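Local coordinates for protein arylsulfatase (Pseudoalteromonas sp. MB47, PDB 7AJ0) that probably hydrolyses sulfate esters of fucoidan as an exo-acting, calcium-containing sulfatase that assembles into a hexamer, at residues Ser95-Pro100 with Gln419-Trp424; Ile380-Leu385 with Met398-Ile403. All blocks are in the same frame, centred on the assembly; numbering follows the deposited sequence.

Interaction 1 of 2, residues Ser95-Pro100 with Gln419-Trp424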
ATOM      1  N   SER A  95       0.617   2.567  32.508  1.00 21.25           N
ATOM      2  CA  SER A  95       1.772   1.998  31.814  1.00 21.21           C
ATOM      3  C   SER A  95       2.121   0.633  32.397  1.00 21.15           C
ATOM      4  O   SER A  95       3.259   0.350  32.778  1.00 21.24           O
ATOM      5  CB  SER A  95       2.969   2.944  31.873  1.00 21.39           C
ATOM      6  OG  SER A  95       2.831   3.987  30.922  1.00 31.09           O
ATOM      7  N   MET A  96       1.117  -0.233  32.473  1.00 21.05           N
ATOM      8  CA  MET A  96       1.291  -1.619  32.887  1.00 21.03           C
ATOM      9  C   MET A  96       1.493  -2.477  31.647  1.00 24.92           C
ATOM     10  O   MET A  96       0.825  -2.279  30.628  1.00 20.90           O
ATOM     11  CB  MET A  96       0.069  -2.086  33.677  1.00 21.02           C
ATOM     12  CG  MET A  96       0.070  -3.548  34.074  1.00 21.05           C
ATOM     13  SD  MET A  96       1.311  -3.979  35.292  1.00102.39           S
ATOM     14  CE  MET A  96       0.581  -5.479  35.933  1.00 42.08           C
ATOM     15  N   TYR A  97       2.419  -3.433  31.734  1.00 21.05           N
ATOM     16  CA  TYR A  97       2.860  -4.173  30.562  1.00 21.08           C
ATOM     17  C   TYR A  97       2.795  -5.673  30.786  1.00 21.16           C
ATOM     18  O   TYR A  97       3.055  -6.165  31.888  1.00 26.33           O
ATOM     19  CB  TYR A  97       4.296  -3.772  30.168  1.00 21.20           C
ATOM     20  CG  TYR A  97       4.338  -2.474  29.408  1.00 21.17           C
ATOM     21  CD1 TYR A  97       4.102  -2.447  28.041  1.00 21.16           C
ATOM     22  CD2 TYR A  97       4.586  -1.275  30.054  1.00 21.21           C
ATOM     23  CE1 TYR A  97       4.120  -1.261  27.339  1.00 21.19           C
ATOM     24  CE2 TYR A  97       4.609  -0.085  29.361  1.00 21.75           C
ATOM     25  CZ  TYR A  97       4.375  -0.084  28.001  1.00 21.23           C
ATOM     26  OH  TYR A  97       4.394   1.099  27.304  1.00 21.32           O
ATOM     27  N   SER A  98       2.447  -6.389  29.712  1.00 21.17           N
ATOM     28  CA  SER A  98       2.377  -7.842  29.717  1.00 21.32           C
ATOM     29  C   SER A  98       3.245  -8.394  28.596  1.00 21.48           C
ATOM     30  O   SER A  98       3.971  -7.636  27.941  1.00 21.49           O
ATOM     31  CB  SER A  98       0.934  -8.305  29.546  1.00 21.56           C
ATOM     32  OG  SER A  98       0.451  -7.966  28.255  1.00 21.21           O
ATOM     33  N   GLN A  99       3.173  -9.689  28.352  1.00 21.68           N
ATOM     34  CA  GLN A  99       3.753 -10.294  27.157  1.00 21.89           C
ATOM     35  C   GLN A  99       2.731 -10.275  26.032  1.00 21.84           C
ATOM     36  O   GLN A  99       1.547 -10.010  26.248  1.00 21.67           O
ATOM     37  CB  GLN A  99       4.216 -11.710  27.467  1.00 22.21           C
ATOM     38  CG  GLN A  99       5.146 -11.792  28.665  1.00 22.31           C
ATOM     39  CD  GLN A  99       6.399 -10.958  28.487  1.00 22.34           C
ATOM     40  OE1 GLN A  99       7.184 -11.182  27.564  1.00 32.88           O
ATOM     41  NE2 GLN A  99       6.588  -9.982  29.366  1.00 22.18           N
ATOM     42  N   PRO A 100       3.154 -10.542  24.794  1.00 22.03           N
ATOM     43  CA  PRO A 100       2.220 -10.415  23.665  1.00 22.03           C
ATOM     44  C   PRO A 100       1.214 -11.549  23.519  1.00 22.18           C
ATOM     45  O   PRO A 100       0.262 -11.394  22.745  1.00 22.19           O
ATOM     46  CB  PRO A 100       3.154 -10.363  22.439  1.00 22.27           C
ATOM     47  CG  PRO A 100       4.510 -10.062  22.984  1.00 22.30           C
ATOM     48  CD  PRO A 100       4.544 -10.705  24.336  1.00 22.27           C
ATOM     49  N   GLN A 419      12.923   0.588  35.659  1.00 23.16           N
ATOM     50  CA  GLN A 419      13.496   1.565  34.747  1.00 23.25           C
ATOM     51  C   GLN A 419      13.204   1.249  33.289  1.00 23.02           C
ATOM     52  O   GLN A 419      13.093   2.173  32.475  1.00 22.99           O
ATOM     53  CB  GLN A 419      15.010   1.637  34.960  1.00 23.69           C
ATOM     54  CG  GLN A 419      15.673   2.837  34.323  1.00 23.90           C
ATOM     55  CD  GLN A 419      17.137   2.956  34.701  1.00 26.65           C
ATOM     56  OE1 GLN A 419      17.628   4.051  34.977  1.00 27.38           O
ATOM     57  NE2 GLN A 419      17.842   1.829  34.712  1.00 24.55           N
ATOM     58  N   VAL A 420      13.075  -0.028  32.938  1.00 22.91           N
ATOM     59  CA  VAL A 420      12.914  -0.438  31.550  1.00 22.78           C
ATOM     60  C   VAL A 420      11.985  -1.641  31.485  1.00 22.54           C
ATOM     61  O   VAL A 420      11.969  -2.490  32.381  1.00 22.60           O
ATOM     62  CB  VAL A 420      14.274  -0.782  30.892  1.00 23.11           C
ATOM     63  CG1 VAL A 420      14.070  -1.227  29.453  1.00 23.02           C
ATOM     64  CG2 VAL A 420      15.227   0.403  30.960  1.00 23.40           C
ATOM     65  N   VAL A 421      11.200  -1.703  30.413  1.00 22.33           N
ATOM     66  CA  VAL A 421      10.401  -2.873  30.076  1.00 22.17           C
ATOM     67  C   VAL A 421      10.999  -3.481  28.817  1.00 22.32           C
ATOM     68  O   VAL A 421      11.202  -2.778  27.820  1.00 22.35           O
ATOM     69  CB  VAL A 421       8.920  -2.516  29.862  1.00 21.86           C
ATOM     70  CG1 VAL A 421       8.141  -3.735  29.386  1.00 21.75           C
ATOM     71  CG2 VAL A 421       8.320  -1.970  31.147  1.00 21.77           C
ATOM     72  N   TYR A 422      11.298  -4.775  28.868  1.00 22.47           N
ATOM     73  CA  TYR A 422      11.865  -5.494  27.736  1.00 22.69           C
ATOM     74  C   TYR A 422      10.790  -6.363  27.103  1.00 22.54           C
ATOM     75  O   TYR A 422      10.101  -7.117  27.798  1.00 26.72           O
ATOM     76  CB  TYR A 422      13.055  -6.345  28.175  1.00 23.07           C
ATOM     77  CG  TYR A 422      14.183  -5.516  28.734  1.00 23.28           C
ATOM     78  CD1 TYR A 422      15.082  -4.878  27.893  1.00 23.50           C
ATOM     79  CD2 TYR A 422      14.340  -5.360  30.103  1.00 23.32           C
ATOM     80  CE1 TYR A 422      16.107  -4.111  28.399  1.00 23.74           C
ATOM     81  CE2 TYR A 422      15.365  -4.601  30.619  1.00 23.57           C
ATOM     82  CZ  TYR A 422      16.245  -3.976  29.763  1.00 23.78           C
ATOM     83  OH  TYR A 422      17.271  -3.213  30.271  1.00 28.71           O
ATOM     84  N   MET A 423      10.659  -6.262  25.788  1.00 22.57           N
ATOM     85  CA  MET A 423       9.573  -6.882  25.044  1.00 22.46           C
ATOM     86  C   MET A 423      10.136  -7.957  24.132  1.00 22.81           C
ATOM     87  O   MET A 423      11.089  -7.710  23.386  1.00 23.07           O
ATOM     88  CB  MET A 423       8.817  -5.815  24.254  1.00 22.26           C
ATOM     89  CG  MET A 423       8.719  -4.508  25.032  1.00 22.07           C
ATOM     90  SD  MET A 423       7.268  -3.521  24.679  1.00 69.43           S
ATOM     91  CE  MET A 423       7.437  -2.264  25.939  1.00 36.70           C
ATOM     92  N   TRP A 424       9.556  -9.153  24.214  1.00 22.86           N
ATOM     93  CA  TRP A 424       9.999 -10.301  23.444  1.00 23.25           C
ATOM     94  C   TRP A 424       8.822 -10.923  22.711  1.00 23.22           C
ATOM     95  O   TRP A 424       7.704 -10.969  23.234  1.00 22.95           O
ATOM     96  CB  TRP A 424      10.635 -11.370  24.338  1.00 23.53           C
ATOM     97  CG  TRP A 424      11.962 -11.003  24.901  1.00 23.73           C
ATOM     98  CD1 TRP A 424      12.204 -10.121  25.910  1.00 23.53           C
ATOM     99  CD2 TRP A 424      13.237 -11.519  24.503  1.00 24.23           C
ATOM    100  NE1 TRP A 424      13.553 -10.050  26.164  1.00 23.87           N
ATOM    101  CE2 TRP A 424      14.208 -10.898  25.310  1.00 24.30           C
ATOM    102  CE3 TRP A 424      13.652 -12.442  23.537  1.00 24.67           C
ATOM    103  CZ2 TRP A 424      15.570 -11.166  25.182  1.00 24.79           C
ATOM    104  CZ3 TRP A 424      15.004 -12.709  23.412  1.00 25.16           C
ATOM    105  CH2 TRP A 424      15.946 -12.075  24.232  1.00 25.21           C
TER
HETATM  106  O   HOH W   1       7.510 -12.685  25.342  1.00 27.64           O
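The Tyr97 ring is approached obliquely by two methyls from residues Gln419-Trp424: CG2 of Val421 on the CD2 side and CE of Met423 on the CD1 side. On strand 420-425, CG1 of Val420 sits over one face of Tyr422, 3.5 Å from its plane and displaced from the ring centre, and Tyr422 stacks with His499. The Trp424 indole meets Phe429 edge-to-face and hydrogen-bonds through NE1 to His499.

CG of Tyr97 lies anti to its carbonyl carbon (chi1 -80°), which puts the ring against Val421 and the tip of Met423. CG1 of Val421 lies 3.9 Å from CB of Tyr97. Met423, its chain extended beyond CG, brings CE to 3.7 Å from CE1 of Tyr97; its SD lies 5.5 Å from the ring centroid and 46° off the normal, an oblique Met-aromatic contact. The hydroxyl end of the ring is held by hydrogen bonds to Glu350 and Arg433.

Residues 97-100 and 421-424 run nearly parallel, 6° apart, yet the segments share no direct hydrogen bond. Met96 and Tyr97 form the weakly bonded end of strand 91-97 in the large mixed sheet of the sulfatase fold, after a corner at Ser95, whereas 420-425 is an outermost strand of the small antiparallel four-stranded sheet; side chains of the first strand and of the loop after it, with one water, join them.

Further along, Pro100 lays its CG 3.3 Å from the carbonyl O of Trp424. That same oxygen accepts from a water 2.7 Å away, which also donates to OE1 of Gln99 and so bridges loop and sheet. Ser98 OG donates to the carbonyl O of Gln99 from above the carbonyl plane. The Gln99 side chain lies about 9 Å from the bound calcium ion, whose ligands include Cys102.

Interaction 2 of 2, residues Ile380-Leu385 with Met398-Ile403; sequences IYMTSL and MYFDGI
Met382 leaves its helix pointing at the loop, with CG anti to the backbone N, and CB, CG and CE each find a partner there. CB lies 3.7 Å from the carbonyl carbon of Ile403, and CG rests 3.7 Å from the carbonyl O of Gly402. Bends at chi2 and chi3 (61° and 69°) then fold the chain back, so that CE sits 3.5 Å from that same oxygen and 3.8 Å from CB of Phe400, while also lying at the edge of the Tyr381 ring, in its plane. Helix 377-387 thus packs against the irregular segment that follows it in the sulfatase fold, closest at Gly402, where a beta carbon would come tight against Met382 CB. An alanine at Met382 would remove CG, SD and CE and would probably loosen the packing of Phe400 and Gly402 against the helix. Beside the methionine, Tyr381 and Phe400 cross obliquely: the tyrosine OH, hydrogen-bonded to Val139 O, stands 3.8 Å from CE1 of Phe400. Asp379, one turn earlier, accepts the backbone N-H of Ile403 at its OD1.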
ATOM      1  N   ILE A 380       4.193  -8.121  39.608  1.00 22.46           N
ATOM      2  CA  ILE A 380       3.172  -8.656  40.504  1.00 22.57           C
ATOM      3  C   ILE A 380       3.717  -9.871  41.243  1.00 24.63           C
ATOM      4  O   ILE A 380       3.524 -10.026  42.455  1.00 23.23           O
ATOM      5  CB  ILE A 380       1.894  -9.002  39.720  1.00 22.34           C
ATOM      6  CG1 ILE A 380       1.323  -7.747  39.054  1.00 22.02           C
ATOM      7  CG2 ILE A 380       0.862  -9.636  40.646  1.00 22.52           C
ATOM      8  CD1 ILE A 380       0.256  -8.030  38.010  1.00 24.53           C
ATOM      9  N   TYR A 381       4.409 -10.753  40.517  1.00 23.05           N
ATOM     10  CA  TYR A 381       5.043 -11.911  41.136  1.00 23.49           C
ATOM     11  C   TYR A 381       6.017 -11.485  42.223  1.00 23.80           C
ATOM     12  O   TYR A 381       5.935 -11.953  43.364  1.00 24.16           O
ATOM     13  CB  TYR A 381       5.746 -12.727  40.047  1.00 23.57           C
ATOM     14  CG  TYR A 381       6.674 -13.815  40.529  1.00 24.08           C
ATOM     15  CD1 TYR A 381       7.975 -13.524  40.918  1.00 24.34           C
ATOM     16  CD2 TYR A 381       6.265 -15.139  40.558  1.00 24.36           C
ATOM     17  CE1 TYR A 381       8.830 -14.513  41.342  1.00 24.87           C
ATOM     18  CE2 TYR A 381       7.114 -16.138  40.982  1.00 24.90           C
ATOM     19  CZ  TYR A 381       8.395 -15.819  41.373  1.00 25.15           C
ATOM     20  OH  TYR A 381       9.246 -16.811  41.799  1.00 25.75           O
ATOM     21  N   MET A 382       6.943 -10.583  41.890  1.00 23.72           N
ATOM     22  CA  MET A 382       7.971 -10.191  42.849  1.00 24.07           C
ATOM     23  C   MET A 382       7.385  -9.380  43.996  1.00 24.12           C
ATOM     24  O   MET A 382       7.865  -9.477  45.131  1.00 24.54           O
ATOM     25  CB  MET A 382       9.066  -9.397  42.139  1.00 24.00           C
ATOM     26  CG  MET A 382      10.415  -9.444  42.840  1.00 24.48           C
ATOM     27  SD  MET A 382      11.076 -11.119  42.970  1.00 24.98           S
ATOM     28  CE  MET A 382      11.445 -11.496  41.259  1.00 24.76           C
ATOM     29  N   THR A 383       6.360  -8.571  43.721  1.00 23.75           N
ATOM     30  CA  THR A 383       5.664  -7.863  44.791  1.00 23.83           C
ATOM     31  C   THR A 383       4.966  -8.846  45.725  1.00 24.12           C
ATOM     32  O   THR A 383       5.010  -8.689  46.951  1.00 24.48           O
ATOM     33  CB  THR A 383       4.660  -6.878  44.186  1.00 23.42           C
ATOM     34  OG1 THR A 383       5.352  -5.939  43.348  1.00 23.22           O
ATOM     35  CG2 THR A 383       3.906  -6.126  45.272  1.00 23.56           C
ATOM     36  N   SER A 384       4.327  -9.873  45.162  1.00 24.01           N
ATOM     37  CA  SER A 384       3.684 -10.888  45.990  1.00 24.34           C
ATOM     38  C   SER A 384       4.692 -11.574  46.904  1.00 24.88           C
ATOM     39  O   SER A 384       4.409 -11.814  48.083  1.00 25.27           O
ATOM     40  CB  SER A 384       2.987 -11.923  45.106  1.00 31.21           C
ATOM     41  OG  SER A 384       1.939 -11.339  44.352  1.00 23.75           O
ATOM     42  N   LEU A 385       5.874 -11.903  46.377  1.00 24.97           N
ATOM     43  CA  LEU A 385       6.862 -12.607  47.184  1.00 25.55           C
ATOM     44  C   LEU A 385       7.342 -11.753  48.350  1.00 25.85           C
ATOM     45  O   LEU A 385       7.643 -12.284  49.425  1.00 26.40           O
ATOM     46  CB  LEU A 385       8.051 -13.026  46.323  1.00 25.62           C
ATOM     47  CG  LEU A 385       7.768 -13.997  45.176  1.00 25.46           C
ATOM     48  CD1 LEU A 385       9.084 -14.475  44.572  1.00 25.70           C
ATOM     49  CD2 LEU A 385       6.917 -15.168  45.632  1.00 25.73           C
ATOM     50  N   MET A 398      19.302 -18.623  38.591  1.00 29.05           N
ATOM     51  CA  MET A 398      18.294 -18.171  37.644  1.00 28.32           C
ATOM     52  C   MET A 398      18.125 -16.662  37.760  1.00 27.73           C
ATOM     53  O   MET A 398      18.053 -16.120  38.867  1.00 27.70           O
ATOM     54  CB  MET A 398      16.954 -18.873  37.896  1.00 28.12           C
ATOM     55  CG  MET A 398      16.964 -20.360  37.569  1.00 37.36           C
ATOM     56  SD  MET A 398      15.604 -21.278  38.327  1.00 28.68           S
ATOM     57  CE  MET A 398      14.188 -20.309  37.813  1.00 35.37           C
ATOM     58  N   TYR A 399      18.069 -15.991  36.612  1.00 27.32           N
ATOM     59  CA  TYR A 399      17.845 -14.553  36.581  1.00 26.78           C
ATOM     60  C   TYR A 399      16.351 -14.266  36.659  1.00 26.16           C
ATOM     61  O   TYR A 399      15.552 -14.904  35.967  1.00 25.99           O
ATOM     62  CB  TYR A 399      18.430 -13.949  35.306  1.00 26.67           C
ATOM     63  CG  TYR A 399      18.562 -12.444  35.334  1.00 26.32           C
ATOM     64  CD1 TYR A 399      19.722 -11.842  35.797  1.00 26.67           C
ATOM     65  CD2 TYR A 399      17.535 -11.625  34.890  1.00 25.69           C
ATOM     66  CE1 TYR A 399      19.855 -10.470  35.823  1.00 26.41           C
ATOM     67  CE2 TYR A 399      17.660 -10.248  34.912  1.00 25.43           C
ATOM     68  CZ  TYR A 399      18.824  -9.677  35.379  1.00 25.80           C
ATOM     69  OH  TYR A 399      18.964  -8.310  35.405  1.00 25.60           O
ATOM     70  N   PHE A 400      15.977 -13.307  37.499  1.00 25.88           N
ATOM     71  CA  PHE A 400      14.581 -12.937  37.701  1.00 25.36           C
ATOM     72  C   PHE A 400      14.361 -11.515  37.207  1.00 24.88           C
ATOM     73  O   PHE A 400      15.050 -10.585  37.639  1.00 24.96           O
ATOM     74  CB  PHE A 400      14.193 -13.081  39.170  1.00 25.51           C
ATOM     75  CG  PHE A 400      13.981 -14.502  39.590  1.00 25.91           C
ATOM     76  CD1 PHE A 400      12.734 -15.088  39.474  1.00 25.68           C
ATOM     77  CD2 PHE A 400      15.031 -15.259  40.081  1.00 26.56           C
ATOM     78  CE1 PHE A 400      12.534 -16.399  39.850  1.00 26.09           C
ATOM     79  CE2 PHE A 400      14.836 -16.571  40.457  1.00 26.99           C
ATOM     80  CZ  PHE A 400      13.586 -17.143  40.342  1.00 26.75           C
ATOM     81  N   ASP A 401      13.399 -11.356  36.301  1.00 24.43           N
ATOM     82  CA  ASP A 401      13.115 -10.070  35.685  1.00 24.01           C
ATOM     83  C   ASP A 401      12.165  -9.212  36.504  1.00 24.68           C
ATOM     84  O   ASP A 401      12.128  -7.991  36.305  1.00 23.47           O
ATOM     85  CB  ASP A 401      12.524 -10.295  34.291  1.00 23.75           C
ATOM     86  CG  ASP A 401      13.452 -11.079  33.386  1.00 24.10           C
ATOM     87  OD1 ASP A 401      14.477 -10.517  32.948  1.00 24.26           O
ATOM     88  OD2 ASP A 401      13.168 -12.267  33.124  1.00 24.27           O
ATOM     89  N   GLY A 402      11.410  -9.812  37.418  1.00 25.32           N
ATOM     90  CA  GLY A 402      10.456  -9.050  38.193  1.00 25.93           C
ATOM     91  C   GLY A 402      11.130  -8.156  39.215  1.00 23.69           C
ATOM     92  O   GLY A 402      12.211  -8.451  39.724  1.00 24.10           O
ATOM     93  N   ILE A 403      10.468  -7.040  39.512  1.00 23.44           N
ATOM     94  CA  ILE A 403      10.939  -6.068  40.489  1.00 23.64           C
ATOM     95  C   ILE A 403       9.851  -5.873  41.534  1.00 23.60           C
ATOM     96  O   ILE A 403       8.673  -5.726  41.191  1.00 23.26           O
ATOM     97  CB  ILE A 403      11.299  -4.725  39.825  1.00 23.49           C
ATOM     98  CG1 ILE A 403      12.431  -4.921  38.815  1.00 23.60           C
ATOM     99  CG2 ILE A 403      11.674  -3.701  40.885  1.00 23.74           C
ATOM    100  CD1 ILE A 403      12.609  -3.758  37.859  1.00 23.41           C
TER

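Overall arrangement
Along the chain the order is 95-100, 380-385, 398-403, 419-424, so both segments of interaction 2 fall between those of interaction 1. The two centres are 14 Å apart, and they touch where Met96 CE packs 3.3 Å from Ile380 CD1. Strand 91-97 pairs with the short strand 375-376, which runs directly into helix 377-387, joining the first segments of both contacts. Their second segments are tied by Arg418, which hydrogen-bonds to Asp401 O and Val420 O, and by His499 of helix 489-505, which meets both Asp401 and Trp424. The chain between the large and small sheets therefore passes through helix 377-387, which touches strand 91-97, and then through residues 398-403.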